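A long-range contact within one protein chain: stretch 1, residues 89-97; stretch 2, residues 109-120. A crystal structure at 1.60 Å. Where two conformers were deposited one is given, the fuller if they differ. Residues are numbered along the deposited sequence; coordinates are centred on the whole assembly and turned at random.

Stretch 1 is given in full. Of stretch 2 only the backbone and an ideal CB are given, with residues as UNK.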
# COMPACT_ATOMS: atom_id res chain seq x y z
N SER A 89 18.07 -11.82 11.01
CA SER A 89 17.76 -10.66 10.17
C SER A 89 16.60 -9.88 10.79
O SER A 89 15.55 -10.47 11.03
CB SER A 89 17.38 -11.04 8.74
OG SER A 89 17.03 -9.90 7.99
N TYR A 90 16.80 -8.58 11.00
CA TYR A 90 15.71 -7.70 11.38
C TYR A 90 15.13 -7.04 10.14
O TYR A 90 15.81 -6.22 9.50
CB TYR A 90 16.16 -6.66 12.40
CG TYR A 90 14.98 -6.10 13.16
CD1 TYR A 90 14.49 -6.79 14.25
CD2 TYR A 90 14.35 -4.94 12.78
CE1 TYR A 90 13.42 -6.34 14.97
CE2 TYR A 90 13.26 -4.47 13.49
CZ TYR A 90 12.79 -5.18 14.60
OH TYR A 90 11.69 -4.75 15.35
N VAL A 91 13.90 -7.44 9.80
CA VAL A 91 13.21 -7.01 8.60
C VAL A 91 12.01 -6.12 8.88
O VAL A 91 11.64 -5.32 8.03
CB VAL A 91 12.68 -8.24 7.80
CG1 VAL A 91 12.09 -7.79 6.45
CG2 VAL A 91 13.77 -9.26 7.60
N ALA A 92 11.40 -6.23 10.05
CA ALA A 92 10.16 -5.53 10.31
C ALA A 92 10.35 -4.04 10.29
O ALA A 92 11.41 -3.55 10.68
CB ALA A 92 9.62 -5.92 11.66
N CYS A 93 9.33 -3.31 9.85
CA CYS A 93 9.36 -1.87 9.89
C CYS A 93 7.95 -1.32 9.96
O CYS A 93 7.01 -1.92 9.41
CB CYS A 93 10.07 -1.31 8.65
SG CYS A 93 9.05 -1.36 7.17
N LEU A 94 7.82 -0.18 10.63
CA LEU A 94 6.54 0.48 10.79
C LEU A 94 6.73 1.94 10.44
O LEU A 94 7.62 2.60 10.97
CB LEU A 94 6.00 0.32 12.21
CG LEU A 94 4.63 0.95 12.50
CD1 LEU A 94 3.54 0.38 11.61
CD2 LEU A 94 4.26 0.81 13.96
N HIS A 95 5.88 2.43 9.56
CA HIS A 95 5.86 3.85 9.23
C HIS A 95 4.42 4.32 9.17
O HIS A 95 3.49 3.52 9.16
CB HIS A 95 6.64 4.15 7.95
CG HIS A 95 6.42 3.18 6.83
ND1 HIS A 95 5.33 3.24 6.00
CD2 HIS A 95 7.18 2.15 6.38
CE1 HIS A 95 5.41 2.28 5.09
NE2 HIS A 95 6.52 1.60 5.31
N SER A 96 4.25 5.62 9.19
CA SER A 96 2.93 6.20 9.30
C SER A 96 2.96 7.58 8.72
O SER A 96 3.69 8.44 9.19
CB SER A 96 2.51 6.25 10.76
OG SER A 96 1.14 6.61 10.84
N PHE A 97 2.15 7.79 7.68
CA PHE A 97 2.09 9.07 7.00
C PHE A 97 1.60 10.16 7.95
O PHE A 97 0.66 9.95 8.72
CB PHE A 97 1.18 8.99 5.77
CG PHE A 97 0.85 10.33 5.18
CD1 PHE A 97 1.77 11.00 4.39
CD2 PHE A 97 -0.39 10.92 5.42
CE1 PHE A 97 1.48 12.26 3.86
CE2 PHE A 97 -0.69 12.17 4.89
CZ PHE A 97 0.25 12.84 4.11
N UNK A 109 5.44 6.12 19.39
CA UNK A 109 6.07 5.15 20.27
C UNK A 109 6.04 3.76 19.63
O UNK A 109 7.00 3.00 19.78
CB UNK A 109 5.37 5.13 21.63
N UNK A 110 4.96 3.44 18.93
CA UNK A 110 4.88 2.18 18.20
C UNK A 110 6.03 2.09 17.20
O UNK A 110 6.69 1.07 17.08
CB UNK A 110 3.53 2.05 17.49
N UNK A 111 6.27 3.19 16.48
CA UNK A 111 7.35 3.21 15.48
C UNK A 111 8.72 3.09 16.14
O UNK A 111 9.58 2.33 15.67
CB UNK A 111 7.29 4.49 14.65
N UNK A 112 8.95 3.84 17.21
CA UNK A 112 10.17 3.66 17.98
C UNK A 112 10.39 2.19 18.40
O UNK A 112 11.51 1.64 18.34
CB UNK A 112 10.13 4.56 19.22
N UNK A 113 9.31 1.56 18.85
CA UNK A 113 9.40 0.18 19.28
C UNK A 113 9.80 -0.76 18.15
O UNK A 113 10.67 -1.61 18.32
CB UNK A 113 8.06 -0.26 19.88
N UNK A 114 9.18 -0.60 17.00
CA UNK A 114 9.51 -1.48 15.86
C UNK A 114 10.90 -1.20 15.31
O UNK A 114 11.71 -2.13 15.13
CB UNK A 114 8.48 -1.31 14.74
N UNK A 115 11.22 0.06 15.06
CA UNK A 115 12.40 0.39 14.27
C UNK A 115 13.66 0.57 15.11
O UNK A 115 14.78 0.49 14.57
CB UNK A 115 12.14 1.67 13.47
N UNK A 116 13.49 0.83 16.39
CA UNK A 116 14.61 1.13 17.30
C UNK A 116 14.73 0.16 18.47
O UNK A 116 15.78 -0.47 18.66
CB UNK A 116 14.46 2.55 17.85
N UNK A 117 13.70 0.08 19.32
CA UNK A 117 13.82 -0.66 20.57
C UNK A 117 13.83 -2.18 20.39
O UNK A 117 14.76 -2.86 20.87
CB UNK A 117 12.67 -0.27 21.50
N UNK A 118 12.79 -2.73 19.77
CA UNK A 118 12.77 -4.17 19.48
C UNK A 118 13.94 -4.55 18.60
O UNK A 118 14.58 -5.55 18.84
CB UNK A 118 11.46 -4.57 18.81
N UNK A 119 14.22 -3.71 17.61
CA UNK A 119 15.41 -3.87 16.77
C UNK A 119 16.68 -4.05 17.62
O UNK A 119 17.37 -5.07 17.48
CB UNK A 119 15.57 -2.66 15.85
N UNK A 120 16.96 -3.08 18.48
CA UNK A 120 18.21 -3.11 19.23
C UNK A 120 18.24 -4.23 20.28
O UNK A 120 19.28 -4.81 20.49
CB UNK A 120 18.43 -1.76 19.91

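Stretch 2 is helical throughout, and stretch 1 runs past it from Y90, near position 119, to S96, near position 111. At position 109 the ideal CB has nothing of stretch 1 within 5.5 Å, so almost any helix-compatible residue would serve; it is E109.

Position 110 directs its CB sideways, 3.8 Å from CD2 of L94. A small apolar residue suits so close an approach, and A110 brings its methyl group against the leucine.

Position 111 also points sideways, its ideal CB 4.2 Å from O of L94. Beyond lie the leucine side chain and the backbone leading to S96, a path for a long, flexible apolar chain such as methionine; leucine could fill the near part. M111 follows it: CG packs 3.9 Å from CG of L94, and SD reaches to 3.7 Å from N of S96.

Positions 112 and 113 have no atom of stretch 1 near their ideal CB and are little constrained by it; they hold I112 and N113.

Position 114 points toward stretch 1, its ideal CB 3.9 Å from CB of L94 and 4.7 Å from OH of Y90. The close, largely apolar surroundings favour a compact aliphatic residue, valine or perhaps alanine. In V114, CG2 lies 3.8 Å from CB of L94, while CG1 comes within 3.7 Å of CA of C93. Its backbone contributes too: OH of Y90 donates a hydrogen bond to O of V114 at 2.6 Å. This carbonyl lies in the wider, pi-type turn at 113–117.

At position 115 the CB points sideways, but N and O of L94 present a donor and an acceptor. A side-chain amide can answer both, so asparagine or glutamine would be plausible. N115 pairs with them: N of L94 donates to OD1 at 3.2 Å, and ND2 donates to O of L94 at 2.9 Å. The amide thus clasps the backbone of one residue from both its polar groups. A water further joins OD1 to O of A92.

Positions 116 and 117 face away and could accept many residues; both are valine, V116 and V117.

The ideal CB of position 118 lies 3.5 Å from OH of Y90, favouring a modest side chain, apolar or hydroxylated. T118 fits, its CB beside the phenol oxygen.

Position 119 sets its CB sideways, 3.8 Å from CE2 of Y90. Aliphatic or aromatic residues could pack here. F119 places CA over the tyrosine face, 3.7 Å from the ring centroid, and turns its ring edge toward that face, with the planes at 68°.

Position 120 points away and stretch 1 sets no demand on it; it is L120.

Stretch 2 109-120: EAMINVNVVTFL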
# COMPACT_ATOMS: atom_id res chain seq x y z
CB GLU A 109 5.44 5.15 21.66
CG GLU A 109 6.25 4.28 22.62
CD GLU A 109 6.14 4.67 24.09
OE1 GLU A 109 6.04 5.86 24.43
OE2 GLU A 109 6.21 3.75 24.91
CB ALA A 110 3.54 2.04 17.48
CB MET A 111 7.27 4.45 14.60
CG MET A 111 6.10 4.35 13.60
SD MET A 111 6.03 5.73 12.43
CE MET A 111 5.41 7.04 13.44
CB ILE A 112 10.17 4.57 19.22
CG1 ILE A 112 10.49 5.99 18.79
CG2 ILE A 112 11.17 4.07 20.27
CD1 ILE A 112 10.18 7.03 19.86
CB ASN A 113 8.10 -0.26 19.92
CG ASN A 113 7.96 0.27 21.32
OD1 ASN A 113 8.91 0.80 21.88
ND2 ASN A 113 6.80 0.11 21.89
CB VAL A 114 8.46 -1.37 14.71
CG1 VAL A 114 8.86 -2.30 13.56
CG2 VAL A 114 7.07 -1.73 15.20
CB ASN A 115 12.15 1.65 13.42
CG ASN A 115 10.95 1.51 12.51
OD1 ASN A 115 10.69 0.44 11.93
ND2 ASN A 115 10.21 2.57 12.35
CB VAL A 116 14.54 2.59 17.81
CG1 VAL A 116 15.70 2.90 18.75
CG2 VAL A 116 14.55 3.55 16.62
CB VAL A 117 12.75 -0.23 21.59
CG1 VAL A 117 12.82 -1.09 22.86
CG2 VAL A 117 12.88 1.26 21.89
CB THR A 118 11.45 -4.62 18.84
OG1 THR A 118 10.35 -4.24 19.69
CG2 THR A 118 11.45 -6.14 18.62
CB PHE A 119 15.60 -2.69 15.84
CG PHE A 119 16.98 -2.58 15.30
CD1 PHE A 119 17.47 -3.56 14.43
CD2 PHE A 119 17.83 -1.56 15.70
CE1 PHE A 119 18.75 -3.48 13.94
CE2 PHE A 119 19.12 -1.49 15.20
CZ PHE A 119 19.59 -2.45 14.32
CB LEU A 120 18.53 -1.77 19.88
CG LEU A 120 20.01 -1.65 20.30
CD1 LEU A 120 20.99 -1.70 19.13
CD2 LEU A 120 20.23 -0.36 21.08
O HOH W 1 12.58 -1.23 10.61
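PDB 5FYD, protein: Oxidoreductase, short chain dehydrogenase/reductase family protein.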